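Local coordinates for probable oxidoreductase protein (PDB 4FB5) that is probably an oxidoreductase of the GFO/IDH/MocA family, with a Rossmann-type domain that would bind a nicotinamide dinucleotide, at residues L215-Y220 against G280-Q285. Residues are numbered along the deposited sequence; the frame is centred on the assembly and turned at random.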
loop_
_atom_site.group_PDB
_atom_site.type_symbol
_atom_site.label_atom_id
_atom_site.label_comp_id
_atom_site.label_asym_id
_atom_site.label_seq_id
_atom_site.Cartn_x
_atom_site.Cartn_y
_atom_site.Cartn_z
ATOM N N LEU A 215 18.159 17.582 1.507
ATOM C CA LEU A 215 18.290 19.042 1.595
ATOM C C LEU A 215 18.110 19.665 0.223
ATOM O O LEU A 215 17.467 20.720 0.102
ATOM C CB LEU A 215 19.622 19.507 2.147
ATOM C CG LEU A 215 20.160 18.964 3.443
ATOM C CD1 LEU A 215 21.457 19.683 3.638
ATOM C CD2 LEU A 215 19.212 19.202 4.619
ATOM N N SER A 216 18.644 19.037 -0.817
ATOM C CA SER A 216 18.382 19.593 -2.115
ATOM C C SER A 216 16.882 19.650 -2.305
ATOM O O SER A 216 16.372 20.625 -2.871
ATOM C CB SER A 216 19.087 18.844 -3.240
ATOM O OG SER A 216 18.446 17.641 -3.606
ATOM N N LEU A 217 16.144 18.656 -1.781
ATOM C CA LEU A 217 14.692 18.743 -1.943
ATOM C C LEU A 217 14.056 19.871 -1.129
ATOM O O LEU A 217 13.223 20.616 -1.658
ATOM C CB LEU A 217 13.983 17.409 -1.701
ATOM C CG LEU A 217 14.262 16.295 -2.722
ATOM C CD1 LEU A 217 13.750 14.979 -2.138
ATOM C CD2 LEU A 217 13.663 16.576 -4.120
ATOM N N LEU A 218 14.455 20.013 0.139
ATOM C CA LEU A 218 13.932 21.088 0.945
ATOM C C LEU A 218 14.275 22.443 0.292
ATOM O O LEU A 218 13.532 23.438 0.469
ATOM C CB LEU A 218 14.428 20.993 2.381
ATOM C CG LEU A 218 14.059 19.673 3.080
ATOM C CD1 LEU A 218 14.397 19.671 4.511
ATOM C CD2 LEU A 218 12.600 19.315 2.941
ATOM N N TRP A 219 15.358 22.457 -0.497
ATOM C CA TRP A 219 15.836 23.682 -1.056
ATOM C C TRP A 219 14.882 24.050 -2.143
ATOM O O TRP A 219 14.296 25.127 -2.141
ATOM C CB TRP A 219 17.242 23.539 -1.637
ATOM C CG TRP A 219 17.581 24.738 -2.426
ATOM C CD1 TRP A 219 17.905 25.974 -1.927
ATOM C CD2 TRP A 219 17.537 24.890 -3.868
ATOM N NE1 TRP A 219 18.098 26.878 -2.961
ATOM C CE2 TRP A 219 17.899 26.238 -4.159
ATOM C CE3 TRP A 219 17.299 24.012 -4.937
ATOM C CZ2 TRP A 219 18.008 26.727 -5.476
ATOM C CZ3 TRP A 219 17.413 24.501 -6.252
ATOM C CH2 TRP A 219 17.749 25.855 -6.499
ATOM N N TYR A 220 14.734 23.130 -3.084
ATOM C CA TYR A 220 13.815 23.259 -4.226
ATOM C C TYR A 220 12.417 23.690 -3.832
ATOM O O TYR A 220 11.822 24.552 -4.473
ATOM C CB TYR A 220 13.711 21.921 -4.890
ATOM C CG TYR A 220 12.949 21.932 -6.157
ATOM C CD1 TYR A 220 13.381 22.702 -7.249
ATOM C CD2 TYR A 220 11.814 21.143 -6.300
ATOM C CE1 TYR A 220 12.664 22.694 -8.435
ATOM C CE2 TYR A 220 11.098 21.137 -7.454
ATOM C CZ TYR A 220 11.522 21.902 -8.524
ATOM O OH TYR A 220 10.791 21.880 -9.684
ATOM N N GLY A 280 15.955 2.402 -2.003
ATOM C CA GLY A 280 16.180 3.672 -2.640
ATOM C C GLY A 280 15.169 4.622 -2.084
ATOM O O GLY A 280 14.576 5.361 -2.841
ATOM N N ARG A 281 14.959 4.588 -0.762
ATOM C CA ARG A 281 13.859 5.294 -0.154
ATOM C C ARG A 281 14.219 6.750 0.116
ATOM O O ARG A 281 15.247 7.043 0.732
ATOM C CB ARG A 281 13.474 4.641 1.159
ATOM C CG ARG A 281 12.505 5.477 2.044
ATOM C CD ARG A 281 12.049 4.574 3.159
ATOM N NE ARG A 281 11.440 5.215 4.312
ATOM C CZ ARG A 281 10.127 5.321 4.473
ATOM N NH1 ARG A 281 9.296 4.826 3.553
ATOM N NH2 ARG A 281 9.644 5.912 5.556
ATOM N N ILE A 282 13.349 7.651 -0.306
ATOM C CA ILE A 282 13.378 9.014 0.157
ATOM C C ILE A 282 11.947 9.286 0.466
ATOM O O ILE A 282 11.110 9.208 -0.449
ATOM C CB ILE A 282 13.774 9.953 -0.977
ATOM C CG1 ILE A 282 15.205 9.636 -1.415
ATOM C CG2 ILE A 282 13.597 11.371 -0.539
ATOM C CD1 ILE A 282 15.721 10.460 -2.568
ATOM N N ALA A 283 11.634 9.559 1.720
ATOM C CA ALA A 283 10.233 9.705 2.095
ATOM C C ALA A 283 10.035 11.095 2.594
ATOM O O ALA A 283 10.718 11.574 3.510
ATOM C CB ALA A 283 9.823 8.708 3.151
ATOM N N LEU A 284 9.091 11.762 1.992
ATOM C CA LEU A 284 8.884 13.144 2.311
ATOM C C LEU A 284 7.450 13.354 2.730
ATOM O O LEU A 284 6.546 12.919 2.030
ATOM C CB LEU A 284 9.250 13.935 1.086
ATOM C CG LEU A 284 8.877 15.388 0.997
ATOM C CD1 LEU A 284 9.655 16.107 2.024
ATOM C CD2 LEU A 284 9.277 15.838 -0.406
ATOM N N GLN A 285 7.247 13.938 3.904
ATOM C CA GLN A 285 5.904 14.287 4.362
ATOM C C GLN A 285 5.843 15.778 4.646
ATOM O O GLN A 285 6.701 16.317 5.344
ATOM C CB GLN A 285 5.487 13.513 5.615
ATOM C CG GLN A 285 5.720 12.004 5.561
ATOM C CD GLN A 285 5.709 11.379 6.977
ATOM O OE1 GLN A 285 6.768 10.978 7.523
ATOM N NE2 GLN A 285 4.506 11.322 7.591
#
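Leu217 and Ile282 make the closest approach between segments 215-220 and 280-285, which lie on helix 206-221 and strand 281-288, a worked example of how a helix is laid on one face of a β-sheet by apolar side chains. The contact between the two segments is apolar. CD1 of Leu217 meets CG2, the γ-branch methyl of Ile282, at 3.9 Å, and the two side chains run at a slant to one another. In Ile282 the CG1 arm lies beside the backbone N (chi1 -64°), which sets CG2 anti to that N and presents it to the leucine. One helix position on, Leu218 leaves the helix pointing neither at the strand nor away from it, yet its CD2 reaches Leu284 CD1 at 4.5 Å, a looser touch. Across the two segments the nearest CA atoms, those of Leu217 and Leu284, are 9.1 Å apart, so the side chains alone bridge the gap.

Polar interactions lie outside this interface. The helix keeps its own backbone bonds, such as Trp219 N to Leu215 O at 2.8 Å, while residues 281-285 of the strand pair through their main chain with strand 175-183 at one edge and with residues 295-297 at the other. Alternation along the strand divides its faces: Ile282 and Leu284 point to the helix, whereas Arg281, with Ala283 CB over the face of its guanidinium, forms salt bridges with Glu181 and Asp296. On that other face, Arg281 and Gln285 also pack against a second subunit.

Val180 of the neighbouring strand touches both Leu218 and Leu284, widening the same apolar layer. With no hydrogen bond between the segments and all four touching residues buried, the chemistry implies that helix and C-terminal-domain sheet are held here by dispersion and the hydrophobic effect, without directional bonds to fix their register.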